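Local coordinates for protein cpftsy (Physcomitrella patens, PDB 4AK9) that probably serves as the chloroplast receptor for the signal recognition particle, a SIMIBI-class GTPase that helps bring proteins to the thylakoid membrane, at residues E108-N113 with P291-G296. Numbering follows the deposited sequence.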
loop_
_atom_site.group_PDB
_atom_site.type_symbol
_atom_site.label_atom_id
_atom_site.label_comp_id
_atom_site.label_asym_id
_atom_site.label_seq_id
_atom_site.Cartn_x
_atom_site.Cartn_y
_atom_site.Cartn_z
ATOM N N GLU A 108 -19.745 -9.747 -15.436
ATOM C CA GLU A 108 -20.385 -9.243 -16.650
ATOM C C GLU A 108 -21.209 -7.998 -16.405
ATOM O O GLU A 108 -21.808 -7.828 -15.337
ATOM C CB GLU A 108 -21.336 -10.288 -17.264
ATOM C CG GLU A 108 -20.682 -11.621 -17.640
ATOM C CD GLU A 108 -19.842 -11.536 -18.915
ATOM O OE1 GLU A 108 -20.226 -10.782 -19.848
ATOM O OE2 GLU A 108 -18.796 -12.234 -18.983
ATOM N N LEU A 109 -21.286 -7.140 -17.420
ATOM C CA LEU A 109 -22.224 -6.024 -17.350
ATOM C C LEU A 109 -23.651 -6.567 -17.460
ATOM O O LEU A 109 -23.917 -7.489 -18.243
ATOM C CB LEU A 109 -21.960 -5.037 -18.470
ATOM C CG LEU A 109 -20.617 -4.333 -18.364
ATOM C CD1 LEU A 109 -20.414 -3.464 -19.582
ATOM C CD2 LEU A 109 -20.542 -3.506 -17.087
ATOM N N GLN A 110 -24.561 -6.008 -16.670
ATOM C CA GLN A 110 -25.948 -6.466 -16.630
ATOM C C GLN A 110 -26.793 -5.440 -17.336
ATOM O O GLN A 110 -27.212 -4.435 -16.745
ATOM C CB GLN A 110 -26.434 -6.583 -15.184
ATOM C CG GLN A 110 -25.534 -7.398 -14.273
ATOM C CD GLN A 110 -25.662 -8.882 -14.518
ATOM O OE1 GLN A 110 -26.559 -9.543 -13.977
ATOM N NE2 GLN A 110 -24.766 -9.421 -15.338
ATOM N N LEU A 111 -27.053 -5.669 -18.612
ATOM C CA LEU A 111 -27.714 -4.639 -19.400
ATOM C C LEU A 111 -29.223 -4.854 -19.413
ATOM O O LEU A 111 -29.981 -3.994 -19.866
ATOM C CB LEU A 111 -27.162 -4.632 -20.815
ATOM C CG LEU A 111 -25.641 -4.473 -20.872
ATOM C CD1 LEU A 111 -25.190 -4.388 -22.317
ATOM C CD2 LEU A 111 -25.208 -3.234 -20.112
ATOM N N GLY A 112 -29.649 -6.003 -18.900
ATOM C CA GLY A 112 -31.064 -6.293 -18.751
ATOM C C GLY A 112 -31.777 -6.676 -20.038
ATOM O O GLY A 112 -31.150 -6.955 -21.080
ATOM N N ASN A 113 -33.103 -6.667 -19.956
ATOM C CA ASN A 113 -33.970 -7.087 -21.050
ATOM C C ASN A 113 -34.290 -5.953 -22.011
ATOM O O ASN A 113 -34.409 -6.160 -23.223
ATOM C CB ASN A 113 -35.284 -7.640 -20.477
ATOM C CG ASN A 113 -35.985 -6.650 -19.526
ATOM O OD1 ASN A 113 -35.516 -5.521 -19.312
ATOM N ND2 ASN A 113 -37.116 -7.075 -18.960
ATOM N N PRO A 291 -17.654 -6.976 -7.401
ATOM C CA PRO A 291 -16.677 -7.487 -8.370
ATOM C C PRO A 291 -15.884 -6.383 -9.082
ATOM O O PRO A 291 -16.337 -5.239 -9.265
ATOM C CB PRO A 291 -17.562 -8.253 -9.378
ATOM C CG PRO A 291 -18.893 -7.518 -9.328
ATOM C CD PRO A 291 -19.047 -7.205 -7.842
ATOM N N VAL A 292 -14.653 -6.719 -9.437
ATOM C CA VAL A 292 -13.905 -5.928 -10.420
ATOM C C VAL A 292 -14.424 -6.397 -11.788
ATOM O O VAL A 292 -14.459 -7.609 -12.062
ATOM C CB VAL A 292 -12.382 -6.186 -10.296
ATOM C CG1 VAL A 292 -11.653 -5.623 -11.537
ATOM C CG2 VAL A 292 -11.831 -5.544 -9.010
ATOM N N LYS A 293 -14.864 -5.458 -12.634
ATOM C CA LYS A 293 -15.477 -5.820 -13.904
ATOM C C LYS A 293 -14.549 -5.608 -15.109
ATOM O O LYS A 293 -14.645 -6.351 -16.103
ATOM C CB LYS A 293 -16.807 -5.057 -14.099
ATOM C CG LYS A 293 -17.883 -5.474 -13.063
ATOM C CD LYS A 293 -19.334 -5.200 -13.519
ATOM C CE LYS A 293 -20.272 -6.022 -12.589
ATOM N NZ LYS A 293 -21.700 -6.014 -13.007
ATOM N N PHE A 294 -13.671 -4.610 -15.011
ATOM C CA PHE A 294 -12.627 -4.352 -16.029
ATOM C C PHE A 294 -11.294 -4.000 -15.368
ATOM O O PHE A 294 -11.267 -3.396 -14.267
ATOM C CB PHE A 294 -13.042 -3.185 -16.932
ATOM C CG PHE A 294 -14.273 -3.474 -17.747
ATOM C CD1 PHE A 294 -15.543 -3.212 -17.231
ATOM C CD2 PHE A 294 -14.163 -4.020 -19.010
ATOM C CE1 PHE A 294 -16.687 -3.492 -17.987
ATOM C CE2 PHE A 294 -15.318 -4.317 -19.778
ATOM C CZ PHE A 294 -16.577 -4.046 -19.247
ATOM N N VAL A 295 -10.189 -4.348 -16.032
ATOM C CA VAL A 295 -8.876 -3.826 -15.646
ATOM C C VAL A 295 -8.223 -3.096 -16.833
ATOM O O VAL A 295 -8.287 -3.578 -17.962
ATOM C CB VAL A 295 -7.949 -4.946 -15.172
ATOM C CG1 VAL A 295 -8.429 -5.473 -13.818
ATOM C CG2 VAL A 295 -7.931 -6.095 -16.193
ATOM N N GLY A 296 -7.642 -1.937 -16.560
ATOM C CA GLY A 296 -6.917 -1.174 -17.561
ATOM C C GLY A 296 -5.476 -1.602 -17.506
ATOM O O GLY A 296 -4.814 -1.454 -16.463
#
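Lys293 reaches from strand 292-296 of the P-loop GTPase sheet to Glu108, in the linker that runs from helix 85-101 to strand 117-123. Its CG stands beside the backbone N (chi1 -66°), and the chain continues extended, bringing NZ to 3.0 Å from Glu108 O. With a C=O...NZ angle of 138° and NZ lying 38° out of the carbonyl plane, the ammonium donates from above that plane. Glu108 O takes a second, weak bond from Gln110 NE2 at 3.4 Å. Lys293 NZ also forms a salt bridge with Glu238, whose OE2 accepts the backbone N-H of Gln110, so the linker is tied to strand 238-244 as well. A methionine in place of Lys293 would probably leave the Glu238 carboxylate without this charge partner and Glu108 O without its stronger bond. Beside this polar link, Leu109 CD2 packs 4.1 Å from Lys293 CD. The Leu109 side chain crosses that of Phe294 at about a right angle, and Leu109 CG lies 4.0 Å from Phe294 CE1. Leu136 and Arg139 of helix 126-142 also touch Phe294, while Phe140 touches Leu109. Leu109 CD1 meets the ring at its edge, in plane, 3.9 Å from Phe294 CZ.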